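Local structure of PA0833-PD protein (Pseudomonas aeruginosa PAO1, 6JFW) at residues A[25-37]-A[129-141]. The protein probably binds peptidoglycan through this periplasmic OmpA C-like domain, and so is likely to tie the outer membrane to the cell wall. Numbering follows the deposited sequence.
Sequences DDIKLIMPGNITF and QNRRVEVNLRPVP
K28 and E134 meet on one face of an antiparallel strand pair, 26-32 against 132-139, whose backbones are joined by paired N-H...O bonds at I27-L137, L29-V135 and M31-V133. From its CB, E134 first lies near L29 O (4.0 Å). With CG anti to the carbonyl carbon (chi1 -66°) and the chain extended beyond it, E134 lies alongside I30, its CG 3.4 Å and its CD 3.5 Å from I30 CD1. At the carboxylate the two oxygens part: OE1 faces K28, with a long salt bridge to K28 NZ (3.9 Å), whereas OE2, also touching I30 CD1, is gripped side-on by R132 NE (2.7 Å) and NH2. Both donors reach OE2 from the same face of the carboxylate, so two bonds anchor this one oxygen, and together with K28 they probably stabilise its negative charge. R132 also makes a cation-pi contact with Y72. On the other face M31 SD packs on V135 CG2 (3.9 Å), and V133 CG2 meets the edge of the F37 ring at CE2 (3.8 Å). At the strand end G33 N binds R131 O (2.9 Å). Within the mixed sheet of this OmpA-like domain, strands 19-23 and 65-72 flank the pair, while helices 49-61 and 79-99 pack on the L29, M31 and V133 face.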
ATOM      1  N   ASP A  25       8.434  -5.276  14.721  1.00 22.36           N
ATOM      2  CA  ASP A  25       9.581  -4.635  14.090  1.00 26.59           C
ATOM      3  C   ASP A  25       9.191  -3.815  12.866  1.00 28.03           C
ATOM      4  O   ASP A  25       9.963  -2.944  12.451  1.00 25.36           O
ATOM      5  CB  ASP A  25      10.616  -5.691  13.688  1.00 28.55           C
ATOM      6  CG  ASP A  25      11.167  -6.455  14.878  1.00 44.54           C
ATOM      7  OD1 ASP A  25      11.238  -5.872  15.980  1.00 40.62           O
ATOM      8  OD2 ASP A  25      11.528  -7.640  14.712  1.00 44.31           O
ATOM      9  N   ASP A  26       8.019  -4.062  12.291  1.00 16.28           N
ATOM     10  CA  ASP A  26       7.654  -3.531  10.985  1.00 17.13           C
ATOM     11  C   ASP A  26       6.724  -2.327  11.094  1.00 20.72           C
ATOM     12  O   ASP A  26       6.040  -2.117  12.099  1.00 14.93           O
ATOM     13  CB  ASP A  26       6.976  -4.610  10.137  1.00 23.79           C
ATOM     14  CG  ASP A  26       7.852  -5.825   9.929  1.00 31.02           C
ATOM     15  OD1 ASP A  26       9.067  -5.738  10.196  1.00 35.40           O
ATOM     16  OD2 ASP A  26       7.321  -6.868   9.492  1.00 35.06           O
ATOM     17  N   ILE A  27       6.707  -1.541  10.019  1.00 15.80           N
ATOM     18  CA  ILE A  27       5.719  -0.493   9.798  1.00 10.09           C
ATOM     19  C   ILE A  27       4.878  -0.901   8.599  1.00 11.37           C
ATOM     20  O   ILE A  27       5.422  -1.276   7.554  1.00 15.41           O
ATOM     21  CB  ILE A  27       6.381   0.876   9.557  1.00 14.52           C
ATOM     22  CG1 ILE A  27       7.286   1.253  10.730  1.00 21.17           C
ATOM     23  CG2 ILE A  27       5.323   1.948   9.319  1.00 14.83           C
ATOM     24  CD1 ILE A  27       8.056   2.540  10.511  1.00 20.82           C
ATOM     25  N   LYS A  28       3.559  -0.837   8.747  1.00 13.40           N
ATOM     26  CA  LYS A  28       2.633  -1.168   7.672  1.00 14.07           C
ATOM     27  C   LYS A  28       1.774   0.044   7.348  1.00 13.27           C
ATOM     28  O   LYS A  28       1.222   0.679   8.253  1.00 14.04           O
ATOM     29  CB  LYS A  28       1.744  -2.354   8.047  1.00 15.62           C
ATOM     30  CG  LYS A  28       0.681  -2.668   7.007  1.00 22.03           C
ATOM     31  CD  LYS A  28      -0.337  -3.653   7.544  1.00 25.37           C
ATOM     32  CE  LYS A  28       0.246  -5.045   7.680  1.00 28.22           C
ATOM     33  NZ  LYS A  28      -0.693  -5.948   8.396  1.00 38.54           N
ATOM     34  N   LEU A  29       1.663   0.357   6.062  1.00 10.95           N
ATOM     35  CA  LEU A  29       0.826   1.447   5.576  1.00 12.41           C
ATOM     36  C   LEU A  29      -0.348   0.852   4.811  1.00 17.34           C
ATOM     37  O   LEU A  29      -0.149   0.147   3.816  1.00 16.34           O
ATOM     38  CB  LEU A  29       1.633   2.392   4.686  1.00 12.93           C
ATOM     39  CG  LEU A  29       2.939   2.885   5.314  1.00 19.01           C
ATOM     40  CD1 LEU A  29       3.887   3.419   4.259  1.00 20.07           C
ATOM     41  CD2 LEU A  29       2.651   3.945   6.359  1.00 21.42           C
ATOM     42  N   ILE A  30      -1.564   1.124   5.282  1.00 13.27           N
ATOM     43  CA  ILE A  30      -2.785   0.679   4.619  1.00 13.67           C
ATOM     44  C   ILE A  30      -3.273   1.806   3.724  1.00 14.52           C
ATOM     45  O   ILE A  30      -3.599   2.896   4.207  1.00 12.88           O
ATOM     46  CB  ILE A  30      -3.878   0.292   5.627  1.00 21.49           C
ATOM     47  CG1 ILE A  30      -3.352  -0.708   6.654  1.00 23.41           C
ATOM     48  CG2 ILE A  30      -5.091  -0.272   4.886  1.00 19.05           C
ATOM     49  CD1 ILE A  30      -3.120  -2.069   6.100  1.00 31.26           C
ATOM     50  N   MET A  31      -3.343   1.542   2.425  1.00 13.46           N
ATOM     51  CA  MET A  31      -3.844   2.520   1.468  1.00 12.88           C
ATOM     52  C   MET A  31      -5.172   2.031   0.905  1.00 14.58           C
ATOM     53  O   MET A  31      -5.189   1.139   0.042  1.00 14.10           O
ATOM     54  CB  MET A  31      -2.818   2.743   0.353  1.00 18.53           C
ATOM     55  CG  MET A  31      -1.475   3.228   0.901  1.00 20.32           C
ATOM     56  SD  MET A  31      -0.066   3.142  -0.223  1.00 39.02           S
ATOM     57  CE  MET A  31      -0.872   3.196  -1.815  1.00 28.19           C
ATOM     58  N   PRO A  32      -6.305   2.558   1.372  1.00 18.60           N
ATOM     59  CA  PRO A  32      -7.602   2.046   0.912  1.00 18.56           C
ATOM     60  C   PRO A  32      -7.796   2.285  -0.576  1.00 19.13           C
ATOM     61  O   PRO A  32      -7.352   3.293  -1.130  1.00 15.17           O
ATOM     62  CB  PRO A  32      -8.619   2.843   1.741  1.00 22.37           C
ATOM     63  CG  PRO A  32      -7.837   3.452   2.863  1.00 25.18           C
ATOM     64  CD  PRO A  32      -6.453   3.655   2.341  1.00 19.89           C
ATOM     65  N   GLY A  33      -8.474   1.337  -1.223  1.00 19.91           N
ATOM     66  CA  GLY A  33      -8.668   1.432  -2.660  1.00 17.35           C
ATOM     67  C   GLY A  33      -9.446   2.668  -3.073  1.00 17.70           C
ATOM     68  O   GLY A  33      -9.159   3.274  -4.107  1.00 16.71           O
ATOM     69  N   ASN A  34     -10.428   3.069  -2.261  1.00 21.23           N
ATOM     70  CA  ASN A  34     -11.329   4.148  -2.654  1.00 25.92           C
ATOM     71  C   ASN A  34     -10.640   5.504  -2.732  1.00 29.05           C
ATOM     72  O   ASN A  34     -11.199   6.433  -3.325  1.00 32.73           O
ATOM     73  CB  ASN A  34     -12.509   4.233  -1.684  1.00 31.78           C
ATOM     74  CG  ASN A  34     -12.108   4.774  -0.326  1.00 38.46           C
ATOM     75  OD1 ASN A  34     -11.156   4.294   0.290  1.00 39.31           O
ATOM     76  ND2 ASN A  34     -12.828   5.786   0.143  1.00 48.03           N
ATOM     77  N   ILE A  35      -9.454   5.653  -2.144  1.00 24.50           N
ATOM     78  CA  ILE A  35      -8.719   6.912  -2.212  1.00 26.10           C
ATOM     79  C   ILE A  35      -7.413   6.788  -2.979  1.00 22.60           C
ATOM     80  O   ILE A  35      -6.832   7.821  -3.351  1.00 19.35           O
ATOM     81  CB  ILE A  35      -8.452   7.490  -0.806  1.00 29.09           C
ATOM     82  CG1 ILE A  35      -7.462   6.613  -0.045  1.00 28.27           C
ATOM     83  CG2 ILE A  35      -9.744   7.610  -0.020  1.00 33.25           C
ATOM     84  CD1 ILE A  35      -6.107   7.223   0.086  1.00 33.39           C
ATOM     85  N   THR A  36      -6.928   5.572  -3.222  1.00 18.53           N
ATOM     86  CA  THR A  36      -5.683   5.370  -3.949  1.00 19.06           C
ATOM     87  C   THR A  36      -5.905   5.291  -5.452  1.00 16.88           C
ATOM     88  O   THR A  36      -5.085   5.789  -6.230  1.00 18.48           O
ATOM     89  CB  THR A  36      -4.991   4.093  -3.462  1.00 17.41           C
ATOM     90  OG1 THR A  36      -4.808   4.161  -2.043  1.00 20.42           O
ATOM     91  CG2 THR A  36      -3.636   3.921  -4.134  1.00 18.23           C
ATOM     92  N   PHE A  37      -7.009   4.687  -5.876  1.00 15.98           N
ATOM     93  CA  PHE A  37      -7.253   4.417  -7.280  1.00 15.01           C
ATOM     94  C   PHE A  37      -8.523   5.109  -7.745  1.00 18.54           C
ATOM     95  O   PHE A  37      -9.470   5.299  -6.976  1.00 18.87           O
ATOM     96  CB  PHE A  37      -7.350   2.911  -7.531  1.00 14.79           C
ATOM     97  CG  PHE A  37      -6.099   2.176  -7.175  1.00 19.38           C
ATOM     98  CD1 PHE A  37      -4.986   2.267  -7.990  1.00 17.55           C
ATOM     99  CD2 PHE A  37      -6.018   1.428  -6.012  1.00 17.93           C
ATOM    100  CE1 PHE A  37      -3.819   1.612  -7.667  1.00 13.87           C
ATOM    101  CE2 PHE A  37      -4.851   0.769  -5.681  1.00 15.29           C
ATOM    102  CZ  PHE A  37      -3.749   0.865  -6.510  1.00 16.44           C
ATOM    103  N   GLN A 129     -13.255  -2.109   2.563  1.00 14.43           N
ATOM    104  CA  GLN A 129     -12.033  -2.031   3.356  1.00 22.01           C
ATOM    105  C   GLN A 129     -11.000  -3.048   2.899  1.00 18.81           C
ATOM    106  O   GLN A 129      -9.794  -2.794   3.006  1.00 16.37           O
ATOM    107  CB  GLN A 129     -12.345  -2.249   4.834  1.00 25.11           C
ATOM    108  CG  GLN A 129     -13.065  -1.103   5.502  1.00 25.26           C
ATOM    109  CD  GLN A 129     -13.503  -1.459   6.904  1.00 34.27           C
ATOM    110  OE1 GLN A 129     -14.686  -1.678   7.162  1.00 41.44           O
ATOM    111  NE2 GLN A 129     -12.549  -1.532   7.820  1.00 32.82           N
ATOM    112  N   ASN A 130     -11.446  -4.202   2.401  1.00 13.00           N
ATOM    113  CA  ASN A 130     -10.505  -5.238   1.996  1.00 15.80           C
ATOM    114  C   ASN A 130      -9.806  -4.884   0.690  1.00 13.78           C
ATOM    115  O   ASN A 130      -8.681  -5.336   0.451  1.00 14.32           O
ATOM    116  CB  ASN A 130     -11.228  -6.578   1.887  1.00 14.75           C
ATOM    117  CG  ASN A 130     -11.670  -7.105   3.239  1.00 17.87           C
ATOM    118  OD1 ASN A 130     -11.040  -6.823   4.259  1.00 19.69           O
ATOM    119  ND2 ASN A 130     -12.758  -7.867   3.256  1.00 13.02           N
ATOM    120  N   ARG A 131     -10.445  -4.083  -0.159  1.00 12.57           N
ATOM    121  CA  ARG A 131      -9.798  -3.571  -1.364  1.00 13.58           C
ATOM    122  C   ARG A 131      -8.803  -2.498  -0.955  1.00 13.69           C
ATOM    123  O   ARG A 131      -9.178  -1.365  -0.646  1.00 15.07           O
ATOM    124  CB  ARG A 131     -10.830  -3.020  -2.339  1.00 13.24           C
ATOM    125  CG  ARG A 131     -11.718  -4.075  -2.958  1.00 20.58           C
ATOM    126  CD  ARG A 131     -12.545  -3.481  -4.079  1.00 23.74           C
ATOM    127  NE  ARG A 131     -13.457  -2.455  -3.586  1.00 18.49           N
ATOM    128  CZ  ARG A 131     -14.711  -2.690  -3.218  1.00 31.21           C
ATOM    129  NH1 ARG A 131     -15.474  -1.698  -2.780  1.00 29.40           N
ATOM    130  NH2 ARG A 131     -15.204  -3.918  -3.290  1.00 28.89           N
ATOM    131  N   ARG A 132      -7.522  -2.851  -0.956  1.00 14.11           N
ATOM    132  CA  ARG A 132      -6.495  -1.973  -0.420  1.00 14.12           C
ATOM    133  C   ARG A 132      -5.145  -2.413  -0.957  1.00 12.58           C
ATOM    134  O   ARG A 132      -4.990  -3.527  -1.466  1.00  9.27           O
ATOM    135  CB  ARG A 132      -6.485  -2.006   1.111  1.00 13.32           C
ATOM    136  CG  ARG A 132      -5.838  -3.271   1.663  1.00 14.14           C
ATOM    137  CD  ARG A 132      -6.573  -3.823   2.872  1.00 17.02           C
ATOM    138  NE  ARG A 132      -5.826  -4.914   3.495  1.00 17.34           N
ATOM    139  CZ  ARG A 132      -6.148  -6.200   3.400  1.00 18.43           C
ATOM    140  NH1 ARG A 132      -7.216  -6.573   2.708  1.00 13.99           N
ATOM    141  NH2 ARG A 132      -5.401  -7.117   4.001  1.00 16.65           N
ATOM    142  N   VAL A 133      -4.168  -1.522  -0.831  1.00 10.59           N
ATOM    143  CA  VAL A 133      -2.764  -1.845  -1.047  1.00 11.51           C
ATOM    144  C   VAL A 133      -2.034  -1.596   0.263  1.00 14.44           C
ATOM    145  O   VAL A 133      -2.256  -0.572   0.918  1.00 15.44           O
ATOM    146  CB  VAL A 133      -2.149  -1.020  -2.192  1.00 13.42           C
ATOM    147  CG1 VAL A 133      -0.630  -1.113  -2.159  1.00 14.86           C
ATOM    148  CG2 VAL A 133      -2.674  -1.506  -3.532  1.00 12.87           C
ATOM    149  N   GLU A 134      -1.185  -2.541   0.654  1.00 14.26           N
ATOM    150  CA  GLU A 134      -0.400  -2.439   1.873  1.00 12.40           C
ATOM    151  C   GLU A 134       1.076  -2.310   1.521  1.00 14.91           C
ATOM    152  O   GLU A 134       1.576  -3.008   0.634  1.00 15.32           O
ATOM    153  CB  GLU A 134      -0.630  -3.654   2.777  1.00 15.07           C
ATOM    154  CG  GLU A 134      -2.049  -3.731   3.317  1.00 16.88           C
ATOM    155  CD  GLU A 134      -2.278  -4.882   4.282  1.00 24.10           C
ATOM    156  OE1 GLU A 134      -1.319  -5.623   4.584  1.00 19.62           O
ATOM    157  OE2 GLU A 134      -3.427  -5.031   4.757  1.00 20.45           O
ATOM    158  N   VAL A 135       1.762  -1.400   2.205  1.00 11.61           N
ATOM    159  CA  VAL A 135       3.204  -1.224   2.076  1.00 13.24           C
ATOM    160  C   VAL A 135       3.829  -1.629   3.401  1.00 16.13           C
ATOM    161  O   VAL A 135       3.653  -0.943   4.415  1.00 17.78           O
ATOM    162  CB  VAL A 135       3.583   0.216   1.709  1.00 15.00           C
ATOM    163  CG1 VAL A 135       5.095   0.332   1.550  1.00 19.71           C
ATOM    164  CG2 VAL A 135       2.870   0.655   0.443  1.00 10.96           C
ATOM    165  N   ASN A 136       4.558  -2.738   3.399  1.00 10.83           N
ATOM    166  CA  ASN A 136       5.241  -3.224   4.589  1.00 13.65           C
ATOM    167  C   ASN A 136       6.707  -2.814   4.537  1.00 18.82           C
ATOM    168  O   ASN A 136       7.392  -3.062   3.539  1.00 16.67           O
ATOM    169  CB  ASN A 136       5.116  -4.742   4.712  1.00 20.50           C
ATOM    170  CG  ASN A 136       3.673  -5.213   4.674  1.00 28.53           C
ATOM    171  OD1 ASN A 136       2.871  -4.856   5.536  1.00 25.54           O
ATOM    172  ND2 ASN A 136       3.341  -6.024   3.676  1.00 25.56           N
ATOM    173  N   LEU A 137       7.178  -2.181   5.609  1.00 13.41           N
ATOM    174  CA  LEU A 137       8.574  -1.781   5.755  1.00 16.27           C
ATOM    175  C   LEU A 137       9.197  -2.659   6.834  1.00 18.47           C
ATOM    176  O   LEU A 137       8.844  -2.552   8.013  1.00 19.65           O
ATOM    177  CB  LEU A 137       8.691  -0.300   6.114  1.00 15.49           C
ATOM    178  CG  LEU A 137       8.042   0.732   5.185  1.00 17.38           C
ATOM    179  CD1 LEU A 137       8.138   2.127   5.787  1.00 21.35           C
ATOM    180  CD2 LEU A 137       8.677   0.706   3.806  1.00 20.73           C
ATOM    181  N   ARG A 138      10.116  -3.525   6.430  1.00 15.22           N
ATOM    182  CA  ARG A 138      10.780  -4.450   7.318  1.00 18.07           C
ATOM    183  C   ARG A 138      12.244  -4.094   7.482  1.00 16.87           C
ATOM    184  O   ARG A 138      12.948  -3.969   6.473  1.00 17.95           O
ATOM    185  CB  ARG A 138      10.674  -5.838   6.766  1.00 21.16           C
ATOM    186  CG  ARG A 138      11.514  -6.723   7.512  1.00 37.02           C
ATOM    187  CD  ARG A 138      11.100  -8.038   7.129  1.00 42.92           C
ATOM    188  NE  ARG A 138      10.533  -8.668   8.342  1.00 51.17           N
ATOM    189  CZ  ARG A 138       9.607  -9.599   8.351  1.00 60.83           C
ATOM    190  NH1 ARG A 138       9.104  -9.972   7.196  1.00 58.64           N
ATOM    191  NH2 ARG A 138       9.033 -10.161   9.444  1.00 53.33           N
ATOM    192  N   PRO A 139      12.755  -3.945   8.707  1.00 19.63           N
ATOM    193  CA  PRO A 139      14.168  -3.582   8.865  1.00 25.56           C
ATOM    194  C   PRO A 139      15.073  -4.677   8.323  1.00 29.56           C
ATOM    195  O   PRO A 139      14.719  -5.856   8.303  1.00 25.79           O
ATOM    196  CB  PRO A 139      14.337  -3.420  10.382  1.00 29.01           C
ATOM    197  CG  PRO A 139      12.955  -3.404  10.953  1.00 30.93           C
ATOM    198  CD  PRO A 139      12.103  -4.187  10.005  1.00 22.07           C
ATOM    199  N   VAL A 140      16.247  -4.264   7.864  1.00 31.21           N
ATOM    200  CA  VAL A 140      17.289  -5.198   7.446  1.00 36.62           C
ATOM    201  C   VAL A 140      18.469  -5.015   8.387  1.00 39.46           C
ATOM    202  O   VAL A 140      18.600  -3.969   9.048  1.00 38.80           O
ATOM    203  CB  VAL A 140      17.699  -4.981   5.972  1.00 40.12           C
ATOM    204  CG1 VAL A 140      16.507  -5.148   5.061  1.00 37.44           C
ATOM    205  CG2 VAL A 140      18.333  -3.614   5.789  1.00 33.06           C
ATOM    206  N   PRO A 141      19.347  -6.021   8.491  1.00 43.60           N
ATOM    207  CA  PRO A 141      20.581  -5.792   9.249  1.00 47.37           C
ATOM    208  C   PRO A 141      21.497  -4.791   8.550  1.00 43.42           C
ATOM    209  O   PRO A 141      22.057  -3.917   9.209  1.00 57.43           O
ATOM    210  CB  PRO A 141      21.228  -7.181   9.301  1.00 46.43           C
ATOM    211  CG  PRO A 141      20.112  -8.139   9.058  1.00 43.56           C
ATOM    212  CD  PRO A 141      19.182  -7.436   8.116  1.00 42.58           C
TER
HETATM  213  O   HOH W   1     -11.465   0.716  -0.417  1.00 44.03           O